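Local coordinates for protein 30kLP (Treponema pallidum, PDB 3K8G) that alters membrane permeability at acidic pH as an outer membrane-associated lipoprotein and might take part in ligand transport, at residues L225-H230 with L236-G241; T174-F179 with Y202-Q207. One frame throughout, in Å; residues are numbered along the deposited sequence.

Contact 1 (L225-H230 with L236-G241); sequences LNAHIH and LIIEDG
His230 and Glu239 meet on one face of an antiparallel beta hairpin, diagonally across the two strands. The imidazole donates from NE2 to Glu239 OE2 at 2.6 Å; the carboxylate oxygen lies in the ring plane and is met nearly along its own C-O axis, although the N-H is bent to 140°. With chi1 at 54°, His230 CG sits between its backbone N and carbonyl carbon, which swings the ring over the neighbouring strand. One face of the ring therefore lands on Ile237, whose CB is 3.9 Å from the ring centroid in a CH-pi contact. A histidine suits this spot because its edge can serve the carboxylate while its face packs on a beta-branched residue.

Beneath these side chains the backbone forms two hydrogen-bonded pairs, His228 with Glu239 and His230 with Ile237. Between them Ile229 and Ile238 make a non-hydrogen-bonded pair on the other face, lying side by side with CG1 to CG1 at 4.0 Å. Ile238 also extends the apolar surface toward the helix end: its CG2 reaches Ala227 CB at 3.8 Å, and its CD1 meets Leu225 CD1.

Asn226, with positive phi, closes helix 215-225 in a Schellman motif just before strand 228-232 begins. That helix packs on Ile229 through Gln218, Ile221 and Ser222, while strand 199-207 continues the antiparallel pairing beyond strand 235-244.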
loop_
_atom_site.group_PDB
_atom_site.type_symbol
_atom_site.label_atom_id
_atom_site.label_comp_id
_atom_site.label_asym_id
_atom_site.label_seq_id
_atom_site.Cartn_x
_atom_site.Cartn_y
_atom_site.Cartn_z
ATOM N N LEU A 225 6.696 -17.270 -15.850
ATOM C CA LEU A 225 5.998 -17.058 -14.580
ATOM C C LEU A 225 5.403 -18.340 -13.993
ATOM O O LEU A 225 5.019 -18.371 -12.823
ATOM C CB LEU A 225 4.889 -16.008 -14.769
ATOM C CG LEU A 225 5.245 -14.571 -15.146
ATOM C CD1 LEU A 225 3.974 -13.726 -15.290
ATOM C CD2 LEU A 225 6.178 -13.944 -14.127
ATOM N N ASN A 226 5.339 -19.398 -14.798
ATOM C CA ASN A 226 4.605 -20.613 -14.441
ATOM C C ASN A 226 3.197 -20.279 -13.945
ATOM O O ASN A 226 2.785 -20.685 -12.858
ATOM C CB ASN A 226 5.374 -21.462 -13.412
ATOM C CG ASN A 226 5.096 -22.935 -13.566
ATOM O OD1 ASN A 226 5.942 -23.680 -14.065
ATOM N ND2 ASN A 226 3.896 -23.367 -13.169
ATOM N N ALA A 227 2.474 -19.534 -14.776
ATOM C CA ALA A 227 1.144 -19.041 -14.450
ATOM C C ALA A 227 0.203 -19.219 -15.632
ATOM O O ALA A 227 0.644 -19.323 -16.780
ATOM C CB ALA A 227 1.226 -17.560 -14.054
ATOM N N HIS A 228 -1.096 -19.263 -15.353
ATOM C CA HIS A 228 -2.104 -19.290 -16.407
ATOM C C HIS A 228 -2.382 -17.860 -16.887
ATOM O O HIS A 228 -2.625 -16.951 -16.081
ATOM C CB HIS A 228 -3.369 -19.979 -15.909
ATOM C CG HIS A 228 -3.180 -21.442 -15.613
ATOM N ND1 HIS A 228 -4.213 -22.355 -15.668
ATOM C CD2 HIS A 228 -2.069 -22.153 -15.291
ATOM C CE1 HIS A 228 -3.752 -23.559 -15.371
ATOM N NE2 HIS A 228 -2.454 -23.463 -15.137
ATOM N N ILE A 229 -2.327 -17.660 -18.199
ATOM C CA ILE A 229 -2.471 -16.334 -18.778
ATOM C C ILE A 229 -3.542 -16.358 -19.840
ATOM O O ILE A 229 -3.593 -17.284 -20.652
ATOM C CB ILE A 229 -1.119 -15.833 -19.351
ATOM C CG1 ILE A 229 -0.101 -15.700 -18.212
ATOM C CG2 ILE A 229 -1.284 -14.497 -20.094
ATOM C CD1 ILE A 229 1.232 -15.056 -18.585
ATOM N N HIS A 230 -4.415 -15.355 -19.826
ATOM C CA HIS A 230 -5.338 -15.142 -20.950
ATOM C C HIS A 230 -5.680 -13.673 -21.139
ATOM O O HIS A 230 -5.492 -12.857 -20.221
ATOM C CB HIS A 230 -6.622 -15.954 -20.768
ATOM C CG HIS A 230 -7.314 -15.718 -19.462
ATOM N ND1 HIS A 230 -8.470 -14.976 -19.359
ATOM C CD2 HIS A 230 -7.034 -16.153 -18.213
ATOM C CE1 HIS A 230 -8.867 -14.951 -18.100
ATOM N NE2 HIS A 230 -8.019 -15.667 -17.386
ATOM N N LEU A 236 -5.000 -8.080 -20.044
ATOM C CA LEU A 236 -4.196 -9.269 -19.842
ATOM C C LEU A 236 -4.395 -9.756 -18.418
ATOM O O LEU A 236 -4.161 -9.008 -17.467
ATOM C CB LEU A 236 -2.727 -8.937 -20.076
ATOM C CG LEU A 236 -1.784 -10.152 -20.013
ATOM C CD1 LEU A 236 -2.012 -11.045 -21.241
ATOM C CD2 LEU A 236 -0.329 -9.700 -19.906
ATOM N N ILE A 237 -4.803 -11.017 -18.274
ATOM C CA ILE A 237 -5.028 -11.627 -16.965
ATOM C C ILE A 237 -3.983 -12.693 -16.718
ATOM O O ILE A 237 -3.794 -13.590 -17.541
ATOM C CB ILE A 237 -6.421 -12.272 -16.880
ATOM C CG1 ILE A 237 -7.498 -11.327 -17.440
ATOM C CG2 ILE A 237 -6.713 -12.803 -15.443
ATOM C CD1 ILE A 237 -7.853 -10.175 -16.535
ATOM N N ILE A 238 -3.293 -12.569 -15.594
ATOM C CA ILE A 238 -2.323 -13.540 -15.147
ATOM C C ILE A 238 -2.852 -14.096 -13.848
ATOM O O ILE A 238 -3.128 -13.344 -12.904
ATOM C CB ILE A 238 -0.936 -12.910 -14.946
ATOM C CG1 ILE A 238 -0.479 -12.246 -16.264
ATOM C CG2 ILE A 238 0.067 -13.978 -14.450
ATOM C CD1 ILE A 238 0.864 -11.557 -16.207
ATOM N N GLU A 239 -3.045 -15.412 -13.788
ATOM C CA GLU A 239 -3.407 -16.005 -12.506
ATOM C C GLU A 239 -2.470 -17.112 -12.059
ATOM O O GLU A 239 -1.910 -17.859 -12.872
ATOM C CB GLU A 239 -4.873 -16.445 -12.500
ATOM C CG GLU A 239 -5.377 -16.940 -13.849
ATOM C CD GLU A 239 -6.887 -16.796 -14.020
ATOM O OE1 GLU A 239 -7.613 -16.657 -13.007
ATOM O OE2 GLU A 239 -7.353 -16.803 -15.180
ATOM N N ASP A 240 -2.304 -17.184 -10.747
ATOM C CA ASP A 240 -1.520 -18.206 -10.088
ATOM C C ASP A 240 -0.035 -17.959 -10.299
ATOM O O ASP A 240 0.741 -18.891 -10.324
ATOM C CB ASP A 240 -1.927 -19.610 -10.555
ATOM C CG ASP A 240 -3.419 -19.861 -10.426
ATOM O OD1 ASP A 240 -4.033 -20.358 -11.411
ATOM O OD2 ASP A 240 -3.976 -19.559 -9.342
ATOM N N GLY A 241 0.351 -16.691 -10.447
ATOM C CA GLY A 241 1.767 -16.334 -10.434
ATOM C C GLY A 241 2.277 -16.460 -9.015
ATOM O O GLY A 241 1.478 -16.452 -8.064
#

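Contact 2 (T174-F179 with Y202-Q207); sequences TKLLNF and YTLSLQ
Leu176 and Tyr202 have the nearest alpha carbons of the two segments, yet these stand 10.7 Å apart, so the end of helix 169-176 and strand 199-207 meet through side chains alone, with no hydrogen bond between them.

Leu176, near the C-terminal end of the helix, has the most surface buried by the contact. Its CB points toward the strand, and with CG anti to the backbone N (chi1 -175°) the side chain carries its CD2 methyl on to two neighbours. It meets Leu204 CD2 tip to tip at 3.5 Å, a close approach for two methyl groups, and it also stands over one face of the Tyr202 ring. There it is 4.2 Å above the plane, displaced toward the rim, with CE2 as the nearest ring atom. Leucine suits this place because it is apolar and long enough to bring a methyl to both an aliphatic tip and a ring face, with no polar group to bury.

Tyr202 and Leu204 are two residues apart on the strand, so both point to the helix side. Leu177 comes to the tyrosine from another direction: its CD2 touches Tyr202 OH at 3.7 Å, the two side chains running at a slant to one another. A tyrosine spans the gap well, since its long ring offers a face to one leucine and its outer end to the next. All four touching residues are buried; for Leu176 and Leu177 this is consistent with the apolar side of the amphipathic helix inferred at residues 169-177.

Around this core, strand 189-196 contributes Leu191, which touches Leu176, Tyr202 and Leu204. From strand 235-244, Ile243 packs on Leu176 and Ile238 on Leu204, while Leu225 of helix 215-225 covers both Leu177 and Tyr202.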
loop_
_atom_site.group_PDB
_atom_site.type_symbol
_atom_site.label_atom_id
_atom_site.label_comp_id
_atom_site.label_asym_id
_atom_site.label_seq_id
_atom_site.Cartn_x
_atom_site.Cartn_y
_atom_site.Cartn_z
ATOM N N THR A 174 7.315 -5.043 -15.090
ATOM C CA THR A 174 8.706 -5.417 -15.296
ATOM C C THR A 174 9.374 -5.746 -13.954
ATOM O O THR A 174 10.127 -6.734 -13.848
ATOM C CB THR A 174 9.486 -4.316 -16.051
ATOM O OG1 THR A 174 9.702 -3.182 -15.198
ATOM C CG2 THR A 174 8.721 -3.869 -17.281
ATOM N N LYS A 175 9.076 -4.946 -12.924
ATOM C CA LYS A 175 9.600 -5.225 -11.581
ATOM C C LYS A 175 9.044 -6.538 -11.085
ATOM O O LYS A 175 9.775 -7.412 -10.614
ATOM C CB LYS A 175 9.188 -4.151 -10.569
ATOM C CG LYS A 175 9.765 -2.770 -10.795
ATOM C CD LYS A 175 8.955 -1.747 -9.982
ATOM C CE LYS A 175 9.566 -0.358 -10.076
ATOM N NZ LYS A 175 10.007 0.165 -8.749
ATOM N N LEU A 176 7.728 -6.663 -11.171
ATOM C CA LEU A 176 7.048 -7.802 -10.597
ATOM C C LEU A 176 7.500 -9.093 -11.256
ATOM O O LEU A 176 7.638 -10.116 -10.589
ATOM C CB LEU A 176 5.529 -7.621 -10.679
ATOM C CG LEU A 176 4.674 -8.692 -10.007
ATOM C CD1 LEU A 176 4.763 -8.610 -8.487
ATOM C CD2 LEU A 176 3.240 -8.541 -10.482
ATOM N N LEU A 177 7.780 -9.042 -12.552
ATOM C CA LEU A 177 8.175 -10.241 -13.274
ATOM C C LEU A 177 9.695 -10.422 -13.369
ATOM O O LEU A 177 10.167 -11.336 -14.030
ATOM C CB LEU A 177 7.495 -10.293 -14.650
ATOM C CG LEU A 177 5.979 -10.015 -14.746
ATOM C CD1 LEU A 177 5.421 -10.500 -16.064
ATOM C CD2 LEU A 177 5.153 -10.584 -13.584
ATOM N N ASN A 178 10.440 -9.552 -12.679
ATOM C CA ASN A 178 11.908 -9.602 -12.575
ATOM C C ASN A 178 12.672 -9.255 -13.864
ATOM O O ASN A 178 13.889 -9.462 -13.950
ATOM C CB ASN A 178 12.382 -10.946 -11.996
ATOM C CG ASN A 178 13.554 -10.800 -11.036
ATOM O OD1 ASN A 178 14.174 -9.737 -10.940
ATOM N ND2 ASN A 178 13.860 -11.876 -10.315
ATOM N N PHE A 179 11.962 -8.702 -14.848
ATOM C CA PHE A 179 12.586 -8.233 -16.086
ATOM C C PHE A 179 13.275 -6.883 -15.845
ATOM O O PHE A 179 13.215 -6.355 -14.732
ATOM C CB PHE A 179 11.556 -8.139 -17.228
ATOM C CG PHE A 179 10.656 -9.349 -17.360
ATOM C CD1 PHE A 179 11.132 -10.640 -17.119
ATOM C CD2 PHE A 179 9.322 -9.194 -17.751
ATOM C CE1 PHE A 179 10.291 -11.753 -17.240
ATOM C CE2 PHE A 179 8.473 -10.302 -17.884
ATOM C CZ PHE A 179 8.958 -11.584 -17.625
ATOM N N TYR A 202 -0.518 -14.817 -6.762
ATOM C CA TYR A 202 -1.247 -13.589 -7.191
ATOM C C TYR A 202 -2.065 -13.736 -8.451
ATOM O O TYR A 202 -1.858 -14.677 -9.238
ATOM C CB TYR A 202 -0.305 -12.377 -7.302
ATOM C CG TYR A 202 0.754 -12.519 -8.348
ATOM C CD1 TYR A 202 2.036 -12.942 -7.997
ATOM C CD2 TYR A 202 0.484 -12.241 -9.690
ATOM C CE1 TYR A 202 3.024 -13.089 -8.948
ATOM C CE2 TYR A 202 1.468 -12.398 -10.653
ATOM C CZ TYR A 202 2.733 -12.810 -10.263
ATOM O OH TYR A 202 3.716 -12.951 -11.199
ATOM N N THR A 203 -3.013 -12.802 -8.627
ATOM C CA THR A 203 -3.720 -12.648 -9.883
ATOM C C THR A 203 -3.576 -11.183 -10.186
ATOM O O THR A 203 -3.641 -10.340 -9.274
ATOM C CB THR A 203 -5.255 -12.879 -9.783
ATOM O OG1 THR A 203 -5.534 -14.097 -9.112
ATOM C CG2 THR A 203 -5.870 -12.968 -11.173
ATOM N N LEU A 204 -3.438 -10.873 -11.460
ATOM C CA LEU A 204 -3.419 -9.474 -11.873
ATOM C C LEU A 204 -4.161 -9.300 -13.180
ATOM O O LEU A 204 -4.358 -10.265 -13.963
ATOM C CB LEU A 204 -1.988 -8.918 -11.939
ATOM C CG LEU A 204 -0.993 -9.449 -12.989
ATOM C CD1 LEU A 204 -1.184 -8.767 -14.376
ATOM C CD2 LEU A 204 0.443 -9.231 -12.521
ATOM N N SER A 205 -4.607 -8.068 -13.391
ATOM C CA SER A 205 -5.166 -7.669 -14.634
ATOM C C SER A 205 -4.374 -6.441 -15.071
ATOM O O SER A 205 -4.101 -5.546 -14.257
ATOM C CB SER A 205 -6.637 -7.333 -14.413
ATOM O OG SER A 205 -7.243 -6.943 -15.622
ATOM N N LEU A 206 -4.020 -6.381 -16.347
ATOM C CA LEU A 206 -3.230 -5.282 -16.865
ATOM C C LEU A 206 -3.937 -4.742 -18.107
ATOM O O LEU A 206 -4.268 -5.508 -19.032
ATOM C CB LEU A 206 -1.800 -5.758 -17.192
ATOM C CG LEU A 206 -0.829 -4.838 -17.941
ATOM C CD1 LEU A 206 -0.432 -3.631 -17.073
ATOM C CD2 LEU A 206 0.422 -5.673 -18.296
ATOM N N GLN A 207 -4.162 -3.431 -18.121
ATOM C CA GLN A 207 -4.853 -2.784 -19.214
ATOM C C GLN A 207 -3.890 -2.723 -20.404
ATOM O O GLN A 207 -2.744 -2.257 -20.281
ATOM C CB GLN A 207 -5.339 -1.376 -18.753
ATOM C CG GLN A 207 -6.478 -0.795 -19.599
ATOM C CD GLN A 207 -7.851 -1.452 -19.330
ATOM O OE1 GLN A 207 -8.318 -1.537 -18.187
ATOM N NE2 GLN A 207 -8.491 -1.902 -20.388
#

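The two contacts are about 9 Å apart, centre to centre, and meet where strands 235-244 and 199-207 pair: Leu236 N is 2.9 Å from Leu206 O, and Ile238 O is 2.9 Å from Leu204 N, both probable hydrogen bonds. Through Leu225 and Ile238 the apolar face of contact 1 runs on into contact 2. Helices 169-176 and 215-225 probably correspond to the pair from which the amphipathic helices at 31-38, 44-52 and 245-254 move away when the large hydrophobic cavity opens. A bound 2-methyl-2,4-pentanediol, probably from the crystallisation liquor, lies about 5 Å from the side chain of Asp240 and about 6 Å from that of Tyr202.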